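Local coordinates for tail fiber protein (Acinetobacter phage AM24, PDB 5W5P) that probably serves as a trimeric tailspike by which the phage recognises, and perhaps breaks down, the capsular polysaccharide of its Acinetobacter host, at residues A[135-140]-A[165-170]; A[201-206]-A[228-233]; A[111-116]-A[143-148]. All blocks are in the same frame, centred on the assembly; numbering follows the deposited sequence.

Contact 1 of 3, residues A[135-140]-A[165-170]; sequences RVWFGN and EICGDG. With ZN (zinc ion), chain C.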
loop_
_atom_site.group_PDB
_atom_site.type_symbol
_atom_site.label_atom_id
_atom_site.label_comp_id
_atom_site.label_asym_id
_atom_site.label_seq_id
_atom_site.Cartn_x
_atom_site.Cartn_y
_atom_site.Cartn_z
ATOM N N ARG A 135 -6.536 -18.053 -24.878
ATOM C CA ARG A 135 -7.575 -17.870 -23.861
ATOM C C ARG A 135 -8.175 -19.244 -23.573
ATOM O O ARG A 135 -9.119 -19.679 -24.236
ATOM C CB ARG A 135 -8.617 -16.858 -24.319
ATOM C CG ARG A 135 -8.027 -15.473 -24.554
ATOM C CD ARG A 135 -9.080 -14.400 -24.678
ATOM N NE ARG A 135 -9.842 -14.200 -23.447
ATOM C CZ ARG A 135 -9.428 -13.463 -22.423
ATOM N NH1 ARG A 135 -8.248 -12.869 -22.465
ATOM N NH2 ARG A 135 -10.189 -13.326 -21.351
ATOM N N VAL A 136 -7.624 -19.916 -22.568
ATOM C CA VAL A 136 -7.933 -21.310 -22.284
ATOM C C VAL A 136 -8.649 -21.404 -20.943
ATOM O O VAL A 136 -8.330 -20.666 -20.004
ATOM C CB VAL A 136 -6.647 -22.156 -22.308
ATOM C CG1 VAL A 136 -6.956 -23.636 -22.167
ATOM C CG2 VAL A 136 -5.916 -21.901 -23.601
ATOM N N TRP A 137 -9.622 -22.313 -20.861
ATOM C CA TRP A 137 -10.471 -22.487 -19.688
ATOM C C TRP A 137 -10.619 -23.979 -19.424
ATOM O O TRP A 137 -10.972 -24.736 -20.333
ATOM C CB TRP A 137 -11.831 -21.812 -19.919
ATOM C CG TRP A 137 -12.936 -22.083 -18.917
ATOM C CD1 TRP A 137 -13.208 -21.378 -17.778
ATOM C CD2 TRP A 137 -13.940 -23.109 -18.999
ATOM N NE1 TRP A 137 -14.305 -21.910 -17.138
ATOM C CE2 TRP A 137 -14.775 -22.971 -17.870
ATOM C CE3 TRP A 137 -14.214 -24.124 -19.920
ATOM C CZ2 TRP A 137 -15.862 -23.818 -17.636
ATOM C CZ3 TRP A 137 -15.291 -24.963 -19.686
ATOM C CH2 TRP A 137 -16.099 -24.807 -18.553
ATOM N N PHE A 138 -10.353 -24.400 -18.187
ATOM C CA PHE A 138 -10.174 -25.810 -17.876
ATOM C C PHE A 138 -11.392 -26.464 -17.233
ATOM O O PHE A 138 -11.367 -27.677 -17.000
ATOM C CB PHE A 138 -8.957 -25.991 -16.971
ATOM C CG PHE A 138 -7.640 -25.860 -17.690
ATOM C CD1 PHE A 138 -7.068 -24.613 -17.906
ATOM C CD2 PHE A 138 -6.972 -26.985 -18.151
ATOM C CE1 PHE A 138 -5.854 -24.493 -18.565
ATOM C CE2 PHE A 138 -5.758 -26.870 -18.807
ATOM C CZ PHE A 138 -5.197 -25.620 -19.011
ATOM N N GLY A 139 -12.448 -25.710 -16.938
ATOM C CA GLY A 139 -13.677 -26.312 -16.450
ATOM C C GLY A 139 -13.766 -26.393 -14.936
ATOM O O GLY A 139 -13.040 -25.721 -14.197
ATOM N N ASN A 140 -14.670 -27.259 -14.470
ATOM C CA ASN A 140 -15.058 -27.297 -13.067
ATOM C C ASN A 140 -14.212 -28.293 -12.272
ATOM O O ASN A 140 -13.346 -28.991 -12.807
ATOM C CB ASN A 140 -16.550 -27.617 -12.932
ATOM C CG ASN A 140 -16.909 -29.020 -13.413
ATOM O OD1 ASN A 140 -16.263 -29.584 -14.296
ATOM N ND2 ASN A 140 -17.955 -29.581 -12.833
ATOM N N GLU A 165 -5.403 -15.244 -21.337
ATOM C CA GLU A 165 -5.854 -15.708 -20.034
ATOM C C GLU A 165 -5.778 -17.225 -19.952
ATOM O O GLU A 165 -6.061 -17.924 -20.926
ATOM C CB GLU A 165 -7.288 -15.240 -19.737
ATOM C CG GLU A 165 -7.727 -15.452 -18.285
ATOM C CD GLU A 165 -8.823 -14.492 -17.844
ATOM O OE1 GLU A 165 -9.543 -13.966 -18.720
ATOM O OE2 GLU A 165 -8.965 -14.264 -16.620
ATOM N N ILE A 166 -5.389 -17.722 -18.782
ATOM C CA ILE A 166 -5.418 -19.145 -18.459
ATOM C C ILE A 166 -6.209 -19.253 -17.163
ATOM O O ILE A 166 -5.716 -18.879 -16.093
ATOM C CB ILE A 166 -4.016 -19.741 -18.308
ATOM C CG1 ILE A 166 -3.271 -19.703 -19.641
ATOM C CG2 ILE A 166 -4.088 -21.167 -17.774
ATOM C CD1 ILE A 166 -1.785 -19.702 -19.476
ATOM N N CYS A 167 -7.437 -19.755 -17.249
ATOM C CA CYS A 167 -8.367 -19.672 -16.136
ATOM C C CYS A 167 -9.184 -20.959 -16.084
ATOM O O CYS A 167 -8.951 -21.903 -16.843
ATOM C CB CYS A 167 -9.258 -18.431 -16.281
ATOM S SG CYS A 167 -10.457 -18.563 -17.647
ATOM N N GLY A 168 -10.154 -20.993 -15.181
ATOM C CA GLY A 168 -10.970 -22.180 -15.031
ATOM C C GLY A 168 -12.137 -21.913 -14.110
ATOM O O GLY A 168 -12.353 -20.791 -13.644
ATOM N N ASP A 169 -12.889 -22.973 -13.852
ATOM C CA ASP A 169 -14.050 -22.928 -12.975
ATOM C C ASP A 169 -13.907 -23.927 -11.834
ATOM O O ASP A 169 -14.879 -24.558 -11.410
ATOM C CB ASP A 169 -15.330 -23.186 -13.760
ATOM C CG ASP A 169 -16.530 -22.509 -13.145
ATOM O OD1 ASP A 169 -16.415 -22.034 -11.991
ATOM O OD2 ASP A 169 -17.587 -22.454 -13.815
ATOM N N GLY A 170 -12.687 -24.080 -11.320
ATOM C CA GLY A 170 -12.412 -24.986 -10.222
ATOM C C GLY A 170 -11.567 -26.187 -10.583
ATOM O O GLY A 170 -11.182 -26.940 -9.680
HETATM ZN ZN ZN C . -17.542 -20.358 -10.938
#

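Contact 2 of 3, residues A[201-206]-A[228-233]; sequences ALEIGR and NVNMKG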
loop_
_atom_site.group_PDB
_atom_site.type_symbol
_atom_site.label_atom_id
_atom_site.label_comp_id
_atom_site.label_asym_id
_atom_site.label_seq_id
_atom_site.Cartn_x
_atom_site.Cartn_y
_atom_site.Cartn_z
ATOM N N ALA A 201 1.405 -9.811 -21.485
ATOM C CA ALA A 201 -0.003 -9.599 -21.157
ATOM C C ALA A 201 -0.734 -10.918 -20.934
ATOM O O ALA A 201 -1.369 -11.449 -21.852
ATOM C CB ALA A 201 -0.713 -8.774 -22.234
ATOM N N LEU A 202 -0.676 -11.434 -19.706
ATOM C CA LEU A 202 -1.251 -12.727 -19.369
ATOM C C LEU A 202 -1.926 -12.656 -18.008
ATOM O O LEU A 202 -1.312 -12.218 -17.033
ATOM C CB LEU A 202 -0.168 -13.814 -19.361
ATOM C CG LEU A 202 -0.519 -15.163 -18.728
ATOM C CD1 LEU A 202 -1.652 -15.822 -19.496
ATOM C CD2 LEU A 202 0.702 -16.062 -18.682
ATOM N N GLU A 203 -3.180 -13.084 -17.944
ATOM C CA GLU A 203 -3.871 -13.328 -16.684
ATOM C C GLU A 203 -3.970 -14.834 -16.476
ATOM O O GLU A 203 -4.464 -15.549 -17.352
ATOM C CB GLU A 203 -5.266 -12.696 -16.679
ATOM C CG GLU A 203 -5.326 -11.297 -17.284
ATOM C CD GLU A 203 -5.008 -10.211 -16.274
ATOM O OE1 GLU A 203 -4.031 -9.465 -16.483
ATOM O OE2 GLU A 203 -5.728 -10.105 -15.261
ATOM N N ILE A 204 -3.493 -15.323 -15.335
ATOM C CA ILE A 204 -3.442 -16.763 -15.107
ATOM C C ILE A 204 -3.835 -17.062 -13.670
ATOM O O ILE A 204 -3.376 -16.385 -12.742
ATOM C CB ILE A 204 -2.047 -17.339 -15.421
ATOM C CG1 ILE A 204 -1.928 -18.778 -14.928
ATOM C CG2 ILE A 204 -0.951 -16.469 -14.804
ATOM C CD1 ILE A 204 -0.645 -19.446 -15.365
ATOM N N GLY A 205 -4.706 -18.055 -13.490
ATOM C CA GLY A 205 -4.976 -18.642 -12.193
ATOM C C GLY A 205 -6.408 -18.533 -11.713
ATOM O O GLY A 205 -6.810 -19.315 -10.838
ATOM N N ARG A 206 -7.193 -17.595 -12.238
ATOM C CA ARG A 206 -8.581 -17.443 -11.806
ATOM C C ARG A 206 -9.338 -18.764 -11.939
ATOM O O ARG A 206 -9.472 -19.305 -13.041
ATOM C CB ARG A 206 -9.268 -16.349 -12.624
ATOM C CG ARG A 206 -10.641 -15.931 -12.105
ATOM C CD ARG A 206 -10.529 -15.179 -10.788
ATOM N NE ARG A 206 -9.700 -13.983 -10.914
ATOM C CZ ARG A 206 -9.318 -13.222 -9.892
ATOM N NH1 ARG A 206 -9.692 -13.534 -8.658
ATOM N NH2 ARG A 206 -8.562 -12.150 -10.104
ATOM N N ASN A 228 4.832 -9.326 -17.997
ATOM C CA ASN A 228 3.567 -8.646 -17.738
ATOM C C ASN A 228 2.476 -9.659 -17.382
ATOM O O ASN A 228 1.473 -9.814 -18.081
ATOM C CB ASN A 228 3.154 -7.776 -18.929
ATOM C CG ASN A 228 4.118 -6.621 -19.182
ATOM O OD1 ASN A 228 5.280 -6.661 -18.780
ATOM N ND2 ASN A 228 3.635 -5.590 -19.863
ATOM N N VAL A 229 2.696 -10.354 -16.268
ATOM C CA VAL A 229 1.861 -11.472 -15.846
ATOM C C VAL A 229 1.126 -11.087 -14.572
ATOM O O VAL A 229 1.750 -10.667 -13.590
ATOM C CB VAL A 229 2.697 -12.744 -15.623
ATOM C CG1 VAL A 229 1.790 -13.926 -15.293
ATOM C CG2 VAL A 229 3.549 -13.038 -16.847
ATOM N N ASN A 230 -0.194 -11.245 -14.584
ATOM C CA ASN A 230 -1.029 -11.117 -13.392
ATOM C C ASN A 230 -1.438 -12.523 -12.960
ATOM O O ASN A 230 -2.278 -13.160 -13.602
ATOM C CB ASN A 230 -2.251 -10.244 -13.669
ATOM C CG ASN A 230 -1.945 -8.762 -13.588
ATOM O OD1 ASN A 230 -1.122 -8.327 -12.786
ATOM N ND2 ASN A 230 -2.609 -7.977 -14.426
HETATM N N MSE A 231 -0.833 -13.012 -11.881
HETATM C CA MSE A 231 -1.234 -14.279 -11.276
HETATM C C MSE A 231 -2.131 -14.028 -10.076
HETATM O O MSE A 231 -1.646 -13.650 -9.014
HETATM C CB MSE A 231 -0.018 -15.089 -10.837
HETATM C CG MSE A 231 0.904 -15.472 -11.960
HETATM SE SE MSE A 231 2.391 -16.572 -11.365
HETATM C CE MSE A 231 1.552 -18.327 -11.360
ATOM N N LYS A 232 -3.436 -14.242 -10.239
ATOM C CA LYS A 232 -4.399 -13.907 -9.202
ATOM C C LYS A 232 -5.499 -14.960 -9.139
ATOM O O LYS A 232 -5.892 -15.537 -10.158
ATOM C CB LYS A 232 -5.016 -12.516 -9.441
ATOM C CG LYS A 232 -4.026 -11.349 -9.360
ATOM C CD LYS A 232 -4.504 -10.131 -10.149
ATOM C CE LYS A 232 -5.807 -9.568 -9.581
ATOM N NZ LYS A 232 -6.484 -8.616 -10.530
ATOM N N GLY A 233 -5.993 -15.200 -7.921
ATOM C CA GLY A 233 -7.162 -16.030 -7.712
ATOM C C GLY A 233 -6.938 -17.522 -7.788
ATOM O O GLY A 233 -7.916 -18.277 -7.772
HETATM O O HOH W 1 -6.222 -8.114 -13.684
#

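Contact 3 of 3, residues A[111-116]-A[143-148]; sequences FGADYT and RSFKMM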
loop_
_atom_site.group_PDB
_atom_site.type_symbol
_atom_site.label_atom_id
_atom_site.label_comp_id
_atom_site.label_asym_id
_atom_site.label_seq_id
_atom_site.Cartn_x
_atom_site.Cartn_y
_atom_site.Cartn_z
ATOM N N PHE A 111 -10.537 -31.093 -27.515
ATOM C CA PHE A 111 -9.505 -31.783 -28.275
ATOM C C PHE A 111 -9.054 -33.084 -27.632
ATOM O O PHE A 111 -8.149 -33.738 -28.161
ATOM C CB PHE A 111 -8.294 -30.868 -28.474
ATOM C CG PHE A 111 -8.618 -29.576 -29.158
ATOM C CD1 PHE A 111 -8.949 -28.449 -28.424
ATOM C CD2 PHE A 111 -8.594 -29.490 -30.540
ATOM C CE1 PHE A 111 -9.248 -27.257 -29.054
ATOM C CE2 PHE A 111 -8.894 -28.304 -31.178
ATOM C CZ PHE A 111 -9.220 -27.185 -30.433
ATOM N N GLY A 112 -9.643 -33.470 -26.509
ATOM C CA GLY A 112 -9.341 -34.740 -25.888
ATOM C C GLY A 112 -8.427 -34.699 -24.684
ATOM O O GLY A 112 -7.833 -35.730 -24.354
ATOM N N ALA A 113 -8.291 -33.552 -24.020
ATOM C CA ALA A 113 -7.467 -33.479 -22.821
ATOM C C ALA A 113 -8.014 -34.409 -21.745
ATOM O O ALA A 113 -9.191 -34.334 -21.379
ATOM C CB ALA A 113 -7.410 -32.042 -22.301
ATOM N N ASP A 114 -7.152 -35.290 -21.239
ATOM C CA ASP A 114 -7.553 -36.275 -20.244
ATOM C C ASP A 114 -7.960 -35.588 -18.946
ATOM O O ASP A 114 -7.107 -35.074 -18.216
ATOM C CB ASP A 114 -6.414 -37.276 -20.008
ATOM C CG ASP A 114 -6.723 -38.280 -18.916
ATOM O OD1 ASP A 114 -5.769 -38.896 -18.395
ATOM O OD2 ASP A 114 -7.913 -38.470 -18.587
ATOM N N TYR A 115 -9.261 -35.571 -18.654
ATOM C CA TYR A 115 -9.798 -34.947 -17.450
ATOM C C TYR A 115 -9.646 -35.820 -16.206
ATOM O O TYR A 115 -10.188 -35.470 -15.152
ATOM C CB TYR A 115 -11.273 -34.581 -17.655
ATOM C CG TYR A 115 -12.117 -35.697 -18.241
ATOM C CD1 TYR A 115 -12.703 -36.655 -17.420
ATOM C CD2 TYR A 115 -12.325 -35.794 -19.611
ATOM C CE1 TYR A 115 -13.470 -37.678 -17.946
ATOM C CE2 TYR A 115 -13.093 -36.814 -20.149
ATOM C CZ TYR A 115 -13.665 -37.754 -19.312
ATOM O OH TYR A 115 -14.429 -38.777 -19.845
ATOM N N THR A 116 -8.924 -36.939 -16.298
ATOM C CA THR A 116 -8.635 -37.772 -15.140
ATOM C C THR A 116 -7.201 -37.644 -14.644
ATOM O O THR A 116 -6.884 -38.196 -13.586
ATOM C CB THR A 116 -8.928 -39.250 -15.444
ATOM O OG1 THR A 116 -7.939 -39.769 -16.342
ATOM C CG2 THR A 116 -10.309 -39.409 -16.054
ATOM N N ARG A 143 -12.868 -32.012 -12.936
ATOM C CA ARG A 143 -11.772 -32.324 -13.838
ATOM C C ARG A 143 -10.433 -32.144 -13.133
ATOM O O ARG A 143 -10.265 -31.235 -12.312
ATOM C CB ARG A 143 -11.823 -31.441 -15.084
ATOM C CG ARG A 143 -13.166 -31.428 -15.778
ATOM C CD ARG A 143 -13.299 -30.185 -16.629
ATOM N NE ARG A 143 -14.156 -30.395 -17.789
ATOM C CZ ARG A 143 -14.081 -29.686 -18.910
ATOM N NH1 ARG A 143 -13.176 -28.720 -19.028
ATOM N NH2 ARG A 143 -14.911 -29.947 -19.913
ATOM N N SER A 144 -9.486 -33.026 -13.459
ATOM C CA SER A 144 -8.104 -32.938 -12.991
ATOM C C SER A 144 -7.212 -33.269 -14.178
ATOM O O SER A 144 -7.238 -34.400 -14.670
ATOM C CB SER A 144 -7.837 -33.897 -11.830
ATOM O OG SER A 144 -8.394 -33.421 -10.616
ATOM N N PHE A 145 -6.441 -32.296 -14.645
ATOM C CA PHE A 145 -5.577 -32.478 -15.801
ATOM C C PHE A 145 -4.128 -32.675 -15.364
ATOM O O PHE A 145 -3.739 -32.347 -14.240
ATOM C CB PHE A 145 -5.683 -31.281 -16.750
ATOM C CG PHE A 145 -7.082 -31.010 -17.232
ATOM C CD1 PHE A 145 -7.550 -31.585 -18.406
ATOM C CD2 PHE A 145 -7.932 -30.183 -16.511
ATOM C CE1 PHE A 145 -8.840 -31.341 -18.853
ATOM C CE2 PHE A 145 -9.217 -29.929 -16.953
ATOM C CZ PHE A 145 -9.677 -30.513 -18.124
ATOM N N LYS A 146 -3.327 -33.233 -16.270
ATOM C CA LYS A 146 -1.898 -33.401 -16.040
ATOM C C LYS A 146 -1.143 -32.823 -17.225
ATOM O O LYS A 146 -1.341 -33.263 -18.362
ATOM C CB LYS A 146 -1.525 -34.870 -15.838
ATOM C CG LYS A 146 -0.028 -35.113 -15.830
ATOM C CD LYS A 146 0.326 -36.358 -15.043
ATOM C CE LYS A 146 0.156 -37.601 -15.894
ATOM N NZ LYS A 146 0.388 -38.850 -15.108
HETATM N N MSE A 147 -0.284 -31.842 -16.960
HETATM C CA MSE A 147 0.560 -31.262 -17.999
HETATM C C MSE A 147 2.040 -31.508 -17.702
HETATM O O MSE A 147 2.528 -31.184 -16.615
HETATM C CB MSE A 147 0.288 -29.765 -18.135
HETATM C CG MSE A 147 -1.148 -29.431 -18.486
HETATM SE SE MSE A 147 -1.500 -27.512 -18.536
HETATM C CE MSE A 147 -0.123 -26.977 -19.808
HETATM N N MSE A 148 2.750 -32.079 -18.671
HETATM C CA MSE A 148 4.159 -32.418 -18.485
HETATM C C MSE A 148 5.059 -31.851 -19.577
HETATM O O MSE A 148 6.265 -32.098 -19.590
HETATM C CB MSE A 148 4.335 -33.930 -18.429
HETATM C CG MSE A 148 3.281 -34.641 -17.612
HETATM SE SE MSE A 148 3.487 -36.564 -17.749
HETATM C CE MSE A 148 5.220 -36.739 -16.855
HETATM O O HOH W 2 -4.433 -34.945 -18.174
#

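Contact 1 of 3, residues A[135-140]-A[165-170]
R135 and E165 face each other across two parallel strands: NH2 of R135 lies 2.8 Å from OE1 of E165 in a salt bridge, with guanidinium and carboxylate planes turned 68° apart. The guanidinium also lays part of one face over CB of E165. Its other nitrogens look elsewhere, NH1 to the carbonyl oxygen of L163 and NE, weakly, to D169 O of a neighbouring subunit, so a multivalent donor such as arginine fits this buried position. Backbone bonds continue the pairing. V136 N donates to E165 O and V136 O accepts from C167 N, both at 3.0 Å, while C167 O takes F138 N at 3.2 Å. This is the ladder by which successive coils of a parallel beta-helix, the fold common among phage tailspikes, stack. V136 and I166 share one face, where V136 packs on helix 122-132 and I166 on the next strand; R135, W137, E165 and C167 share the other. There SG of C167, set between its backbone N and carbonyl carbon (chi1 70°), meets the W137 indole at its edge, near the ring plane, 3.9 Å from CD1. The F138 ring receives CG2 of I166 at its CE1 edge, 3.8 Å away. Past F138 the ladder becomes irregular: G139 O is still satisfied by D169 N at 2.8 Å, but the donor stands 44° above the carbonyl plane. G139 sits at a positive phi where a side chain would collide with the carbonyl oxygen of F138. The carboxylate of D169 turns to metal, OD1 binding a zinc ion at 2.3 Å.

Contact 2 of 3, residues A[201-206]-A[228-233]
E203 and N230 run side by side from neighbouring parallel strands, their carboxylate and amide planes 80° apart, and ND2 of N230 donates to OE1 of E203 at 2.9 Å. The acceptor lies near the amide plane and is met on the syn side of the carboxylate. A bend at chi2 (-86°) brings CD of E203 to 3.8 Å from ND2 of N230. OE1 is also hydrogen-bonded to H266 of a neighbouring subunit, whereas OE2 accepts a hydrogen bond from a water at 2.6 Å. That water bonds weakly to NZ of K232, whose stronger partner is E264 of the same neighbouring subunit. On the opposite face L202, I204, V229 and M231 (selenomethionine) form apolar rows, as in the packed interior of a parallel beta-helix, whose coils are joined here by backbone bonds such as N230 N to L202 O and I204 N to N230 O. I204 has CG1 anti to the backbone N (chi1 169°), with CG2 held between N and the carbonyl carbon; this methyl reaches 3.5 Å from CG of M231 and 3.8 Å from CG1 of V229, a fit suited to a beta-branched residue. Beyond the strand ends R206 folds back and crosses K232, NH2 lying 3.6 Å from CB of K232. One guanidinium face looks onto K232 O, which sits over its centre. R206 NH2 and K232 NZ, like charges, are 4.1 Å apart, a repulsion probably eased by E264 of the neighbouring subunit. At the corner N228 adopts positive phi, a conformation asparagine tolerates, while its O accepts from L202 N.

Contact 3 of 3, residues A[111-116]-A[143-148]
Y115 O receives S144 N in an unusual way: the N-H points almost straight at the oxygen (175°, 3.1 Å), yet the donor stands 47° above the carbonyl plane. It is the one direct hydrogen bond between loop 111-116 and strand 144-147, and no ladder follows. Further along, a water takes over, donating to D114 O at 2.7 Å and accepting from K146 N at 2.8 Å, so both backbone groups are satisfied without touching. Between these polar links lies F145. Its CE1 comes 3.8 Å from CB of A113, and CD1 lies 3.5 Å from D114 O; the small alanine lets the loop settle close against the ring. CB of Y115 touches CB of R143 at 4.1 Å. With CG between backbone N and carbonyl carbon (chi1 48°), the Y115 ring leads away from 143-148, its hydroxyl bonding to L67 N. R143 extends elsewhere, to a salt bridge with D107. The loop is braced from within by D114. OD2 accepts T116 OG1 at 2.6 Å through its syn lone pair and T116 N from above the carboxylate plane, while OD1 accepts the backbone N atoms of T118 and E119. A short acidic side chain can thus gather several donors, and its bond to T116 N makes an Asx turn, here set in the loop that borders the opening coil of the parallel beta-helix just before helix 122-132.

Overall arrangement
Contacts 1 and 2 are successive steps along one face of the beta-helix, their centres 12 Å apart, because strands 164-169 and 199-204 are neighbours: I166 N lies 2.8 Å from E203 O and G168 N 2.8 Å from R206 O, probable hydrogen bonds. Strand 144-147 follows 135-140 in the chain, and the centres of contacts 1 and 3 are also about 12 Å apart. F138 joins them, its O 2.9 Å from R143 NH1 and its ring edge-to-face with F145. Contacts 2 and 3 stay about 9 Å apart at their nearest atoms. The C167 side chain lies about 4 Å from another zinc ion; those of R206 and R143 are about 8 and 12 Å from a bound zinc. All three contacts reach neighbouring subunits, contact 3 through R143 alone.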